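Local coordinates for putative Vgr protein (Escherichia coli, PDB 3WIT) that is the C-terminal triple-stranded beta-helical region of a VgrG protein, probably forming part of the trimeric, membrane-piercing spike of a type VI secretion system, at residues A[46-49]-A[55-58]; A[28-33]-A[39-44]. All coordinates share one frame; numbering follows the deposited sequence.

Contact 1 (A[46-49]-A[55-58]); sequences IQLQ and VIRL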
loop_
_atom_site.group_PDB
_atom_site.type_symbol
_atom_site.label_atom_id
_atom_site.label_comp_id
_atom_site.label_asym_id
_atom_site.label_seq_id
_atom_site.Cartn_x
_atom_site.Cartn_y
_atom_site.Cartn_z
ATOM N N ILE A 46 -8.687 -2.008 3.359
ATOM C CA ILE A 46 -7.900 -0.915 2.814
ATOM C C ILE A 46 -7.950 -1.014 1.303
ATOM O O ILE A 46 -7.839 -2.106 0.736
ATOM C CB ILE A 46 -6.434 -1.008 3.282
ATOM C CG1 ILE A 46 -6.374 -0.973 4.814
ATOM C CG2 ILE A 46 -5.578 0.089 2.603
ATOM C CD1 ILE A 46 -4.929 -1.129 5.428
ATOM N N GLN A 47 -8.171 0.110 0.641
ATOM C CA GLN A 47 -8.074 0.107 -0.826
ATOM C C GLN A 47 -7.141 1.213 -1.296
ATOM O O GLN A 47 -7.251 2.350 -0.843
ATOM C CB GLN A 47 -9.451 0.282 -1.442
ATOM C CG GLN A 47 -9.438 0.222 -2.957
ATOM C CD GLN A 47 -10.759 -0.213 -3.493
ATOM O OE1 GLN A 47 -11.311 -1.219 -3.062
ATOM N NE2 GLN A 47 -11.303 0.559 -4.415
ATOM N N LEU A 48 -6.219 0.862 -2.193
ATOM C CA LEU A 48 -5.348 1.809 -2.849
ATOM C C LEU A 48 -5.667 1.722 -4.325
ATOM O O LEU A 48 -5.719 0.619 -4.882
ATOM C CB LEU A 48 -3.881 1.437 -2.601
ATOM C CG LEU A 48 -3.394 1.233 -1.151
ATOM C CD1 LEU A 48 -3.483 -0.217 -0.688
ATOM C CD2 LEU A 48 -1.940 1.700 -1.005
ATOM N N GLN A 49 -5.895 2.865 -4.972
ATOM C CA GLN A 49 -6.229 2.836 -6.388
ATOM C C GLN A 49 -5.801 4.073 -7.100
ATOM O O GLN A 49 -5.673 5.154 -6.505
ATOM C CB GLN A 49 -7.726 2.668 -6.606
ATOM C CG GLN A 49 -8.545 3.732 -5.967
ATOM C CD GLN A 49 -10.018 3.399 -6.040
ATOM O OE1 GLN A 49 -10.702 3.342 -5.017
ATOM N NE2 GLN A 49 -10.510 3.146 -7.253
ATOM N N VAL A 55 -5.798 -1.280 -8.898
ATOM C CA VAL A 55 -6.326 -1.379 -7.522
ATOM C C VAL A 55 -5.634 -2.434 -6.684
ATOM O O VAL A 55 -5.451 -3.560 -7.139
ATOM C CB VAL A 55 -7.818 -1.796 -7.501
ATOM C CG1 VAL A 55 -8.329 -1.811 -6.067
ATOM C CG2 VAL A 55 -8.689 -0.898 -8.355
ATOM N N ILE A 56 -5.244 -2.082 -5.465
ATOM C CA ILE A 56 -4.887 -3.084 -4.469
ATOM C C ILE A 56 -5.912 -3.000 -3.351
ATOM O O ILE A 56 -6.100 -1.939 -2.752
ATOM C CB ILE A 56 -3.493 -2.852 -3.901
ATOM C CG1 ILE A 56 -2.463 -2.988 -5.020
ATOM C CG2 ILE A 56 -3.200 -3.845 -2.751
ATOM C CD1 ILE A 56 -1.070 -2.618 -4.613
ATOM N N ARG A 57 -6.600 -4.104 -3.098
ATOM C CA ARG A 57 -7.564 -4.155 -2.015
ATOM C C ARG A 57 -7.146 -5.199 -0.979
ATOM O O ARG A 57 -6.807 -6.339 -1.320
ATOM C CB ARG A 57 -8.940 -4.502 -2.566
ATOM C CG ARG A 57 -9.890 -4.882 -1.464
ATOM C CD ARG A 57 -10.812 -3.746 -1.096
ATOM N NE ARG A 57 -12.199 -4.139 -1.334
ATOM C CZ ARG A 57 -12.712 -4.378 -2.540
ATOM N NH1 ARG A 57 -11.951 -4.258 -3.630
ATOM N NH2 ARG A 57 -13.990 -4.741 -2.658
ATOM N N LEU A 58 -7.181 -4.808 0.285
ATOM C CA LEU A 58 -6.909 -5.712 1.391
ATOM C C LEU A 58 -8.168 -5.841 2.228
ATOM O O LEU A 58 -8.790 -4.820 2.589
ATOM C CB LEU A 58 -5.792 -5.120 2.263
ATOM C CG LEU A 58 -4.358 -5.038 1.719
ATOM C CD1 LEU A 58 -4.156 -3.858 0.800
ATOM C CD2 LEU A 58 -3.400 -4.939 2.917
#
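Gln47 and Arg57 face each other across two antiparallel strands, and their side chains meet without a hydrogen bond. The amide oxygen OE1 of Gln47 lies over one face of the Arg57 guanidinium, 3.2 Å from NH1, and the two flat groups are turned 54° apart. Because the oxygen sits over the face, the NH1 hydrogens point poorly at it. The bend at chi2 (100°) brings Arg57 CD equally near to that oxygen, and the further bend at chi3 turns a face of the guanidinium toward OE1. The other end of the same amide is held along its own strand: Gln47 NE2 donates to Gln49 OE1 at 2.9 Å, arriving from above the plane of that carbonyl. Val55 CG1 lies over one face of the amide, 3.9 Å from Gln47 CD, while its CG2 meets Gln49 CB.

The opposite face of the sheet is wholly aliphatic. Leu48 reaches diagonally across to Leu58, CD1 to CD1 at 4.0 Å, and the same methyl rests on CB and CG2 of Ile56. Between the two faces runs the backbone ladder. Ile46 and Leu58 form one hydrogen-bonded pair, Leu48 and Ile56 the next, each closed by two bonds; Leu58 N to Ile46 O, at 2.8 Å, is almost straight.

Farther out, strand 37-42 flanks residues 46-49 and strand 62-66 flanks residues 55-58. Leu48 also packs on Leu48 of the second subunit and Leu58 of the third, which places this leucine face in the interior of the trimeric beta-helix. The chemistry thus divides by face: aliphatic branches are shared among three chains inside, while outside the partly negative amide oxygen probably attracts the guanidinium without a directed hydrogen bond.

Contact 2 (A[28-33]-A[39-44]); sequences KEIMLA and IALTPD
The beta hairpin of strands 28-34 and 37-42 belongs to the long antiparallel sheet that each chain contributes to the triple-stranded beta-helix, and residues 28-33 and 39-44 pair along it. Ile30 with Leu41 and Leu32 with Ile39 are its hydrogen-bonded pairs, each with a bond in both directions; Leu32 N to Ile39 O, at 2.8 Å, is one of the four.

On the buried face Ile30 and Leu41 run side by side, pointing the same way. Chi1 of Ile30 (-73°) sets CG1 beside the backbone N and CG2 opposite it, and the CG2 methyl faces Leu41 CD1 at 3.8 Å. The other face carries Met31, a selenomethionine, opposite Ala40. Its chain bends at chi2 (79°) and chi3, laying SE 4.1 Å from Ala40 CB and 3.7 Å from Ile39 O. Nearer the start of strand 28-34, Glu29 CG lies beside Thr42 CG2, also at 4.1 Å. Where the second strand gives way to a turn, Pro43 brings CD to 3.5 Å from Lys28 O, with its CG near Lys28 CB.

The extended lysine carries its NZ onward to a salt bridge with Glu35 of the second subunit, whose Ser37 OG hydrogen-bonds Thr42 O. Leu32 packs on Ile30, and Ile39 on Ile46, of the third subunit. Backbone bonds and aliphatic packing therefore build the hairpin, while a charged bridge and a hydroxyl at one end join it to a neighbouring chain.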
loop_
_atom_site.group_PDB
_atom_site.type_symbol
_atom_site.label_atom_id
_atom_site.label_comp_id
_atom_site.label_asym_id
_atom_site.label_seq_id
_atom_site.Cartn_x
_atom_site.Cartn_y
_atom_site.Cartn_z
ATOM N N LYS A 28 -16.912 5.493 9.903
ATOM C CA LYS A 28 -15.522 5.345 10.363
ATOM C C LYS A 28 -14.679 5.175 9.122
ATOM O O LYS A 28 -14.716 4.130 8.465
ATOM C CB LYS A 28 -15.323 4.083 11.197
ATOM C CG LYS A 28 -16.157 3.959 12.456
ATOM C CD LYS A 28 -15.708 2.695 13.204
ATOM C CE LYS A 28 -16.285 2.593 14.601
ATOM N NZ LYS A 28 -15.469 1.650 15.417
ATOM N N GLU A 29 -13.889 6.179 8.776
ATOM C CA GLU A 29 -13.178 6.090 7.516
ATOM C C GLU A 29 -11.995 7.021 7.579
ATOM O O GLU A 29 -12.096 8.066 8.226
ATOM C CB GLU A 29 -14.123 6.538 6.414
ATOM C CG GLU A 29 -13.526 6.527 5.035
ATOM C CD GLU A 29 -14.600 6.700 3.962
ATOM O OE1 GLU A 29 -14.260 6.640 2.750
ATOM O OE2 GLU A 29 -15.782 6.892 4.347
ATOM N N ILE A 30 -10.894 6.640 6.939
ATOM C CA ILE A 30 -9.791 7.579 6.685
ATOM C C ILE A 30 -9.641 7.590 5.171
ATOM O O ILE A 30 -9.658 6.518 4.543
ATOM C CB ILE A 30 -8.487 7.073 7.299
ATOM C CG1 ILE A 30 -8.538 7.207 8.805
ATOM C CG2 ILE A 30 -7.267 7.863 6.729
ATOM C CD1 ILE A 30 -7.460 6.402 9.532
HETATM N N MSE A 31 -9.546 8.773 4.568
HETATM C CA MSE A 31 -9.373 8.865 3.113
HETATM C C MSE A 31 -8.232 9.817 2.751
HETATM O O MSE A 31 -8.159 10.929 3.279
HETATM C CB MSE A 31 -10.678 9.362 2.473
HETATM C CG MSE A 31 -10.533 9.865 1.055
HETATM SE SE MSE A 31 -10.444 8.357 -0.146
HETATM C CE MSE A 31 -12.351 8.010 -0.250
ATOM N N LEU A 32 -7.358 9.395 1.843
ATOM C CA LEU A 32 -6.328 10.278 1.296
ATOM C C LEU A 32 -6.539 10.247 -0.211
ATOM O O LEU A 32 -6.479 9.186 -0.814
ATOM C CB LEU A 32 -4.948 9.728 1.584
ATOM C CG LEU A 32 -4.594 9.506 3.050
ATOM C CD1 LEU A 32 -3.198 8.888 3.174
ATOM C CD2 LEU A 32 -4.661 10.857 3.705
ATOM N N ALA A 33 -6.777 11.391 -0.822
ATOM C CA ALA A 33 -7.045 11.431 -2.248
ATOM C C ALA A 33 -6.381 12.638 -2.930
ATOM O O ALA A 33 -6.436 13.772 -2.436
ATOM C CB ALA A 33 -8.553 11.446 -2.480
ATOM N N ILE A 39 -6.205 6.389 -1.273
ATOM C CA ILE A 39 -6.065 5.337 -0.279
ATOM C C ILE A 39 -7.214 5.521 0.723
ATOM O O ILE A 39 -7.425 6.635 1.242
ATOM C CB ILE A 39 -4.731 5.403 0.474
ATOM C CG1 ILE A 39 -3.565 5.102 -0.457
ATOM C CG2 ILE A 39 -4.716 4.367 1.613
ATOM C CD1 ILE A 39 -2.175 5.365 0.180
ATOM N N ALA A 40 -7.994 4.465 0.956
ATOM C CA ALA A 40 -9.108 4.529 1.917
ATOM C C ALA A 40 -9.007 3.399 2.920
ATOM O O ALA A 40 -8.687 2.263 2.555
ATOM C CB ALA A 40 -10.446 4.445 1.197
ATOM N N LEU A 41 -9.272 3.709 4.185
ATOM C CA LEU A 41 -9.336 2.682 5.215
ATOM C C LEU A 41 -10.720 2.707 5.827
ATOM O O LEU A 41 -11.244 3.785 6.174
ATOM C CB LEU A 41 -8.283 2.937 6.308
ATOM C CG LEU A 41 -6.796 2.991 5.945
ATOM C CD1 LEU A 41 -6.360 4.382 5.540
ATOM C CD2 LEU A 41 -5.996 2.528 7.175
ATOM N N THR A 42 -11.327 1.526 5.971
ATOM C CA THR A 42 -12.638 1.415 6.589
ATOM C C THR A 42 -12.621 0.164 7.487
ATOM O O THR A 42 -11.641 -0.570 7.502
ATOM C CB THR A 42 -13.725 1.242 5.513
ATOM O OG1 THR A 42 -13.409 0.104 4.687
ATOM C CG2 THR A 42 -13.848 2.500 4.648
ATOM N N PRO A 43 -13.710 -0.107 8.199
ATOM C CA PRO A 43 -13.657 -1.347 8.968
ATOM C C PRO A 43 -13.557 -2.595 8.063
ATOM O O PRO A 43 -13.187 -3.652 8.551
ATOM C CB PRO A 43 -14.966 -1.314 9.717
ATOM C CG PRO A 43 -15.263 0.122 9.861
ATOM C CD PRO A 43 -14.915 0.667 8.532
ATOM N N ASP A 44 -13.888 -2.463 6.776
ATOM C CA ASP A 44 -13.854 -3.598 5.851
ATOM C C ASP A 44 -12.482 -3.852 5.277
ATOM O O ASP A 44 -12.217 -4.946 4.755
ATOM C CB ASP A 44 -14.779 -3.348 4.686
ATOM C CG ASP A 44 -16.210 -3.676 5.007
ATOM O OD1 ASP A 44 -16.491 -4.247 6.093
ATOM O OD2 ASP A 44 -17.059 -3.377 4.146
#

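From the N terminus, strand 2-8 is followed by a stretch absent from the model, probably flexible, after which strand 28-34 runs into a tight turn and returns as strand 37-42; contact 2 closes that hairpin. The chain turns again through Pro43 and Asp44 into strand 45-50, and contact 1 closes the next hairpin with strand 54-59. The two are in series, neither nested nor crossing. Strands 37-42 and 45-50 are neighbours, so a probable backbone hydrogen bond from Ala40 N to Gln47 O (2.9 Å) and packing of Ile39 CG1 on Leu48 CD2 splice the hairpins into one up-and-down meander, which wraps with two other chains into the beta-helix.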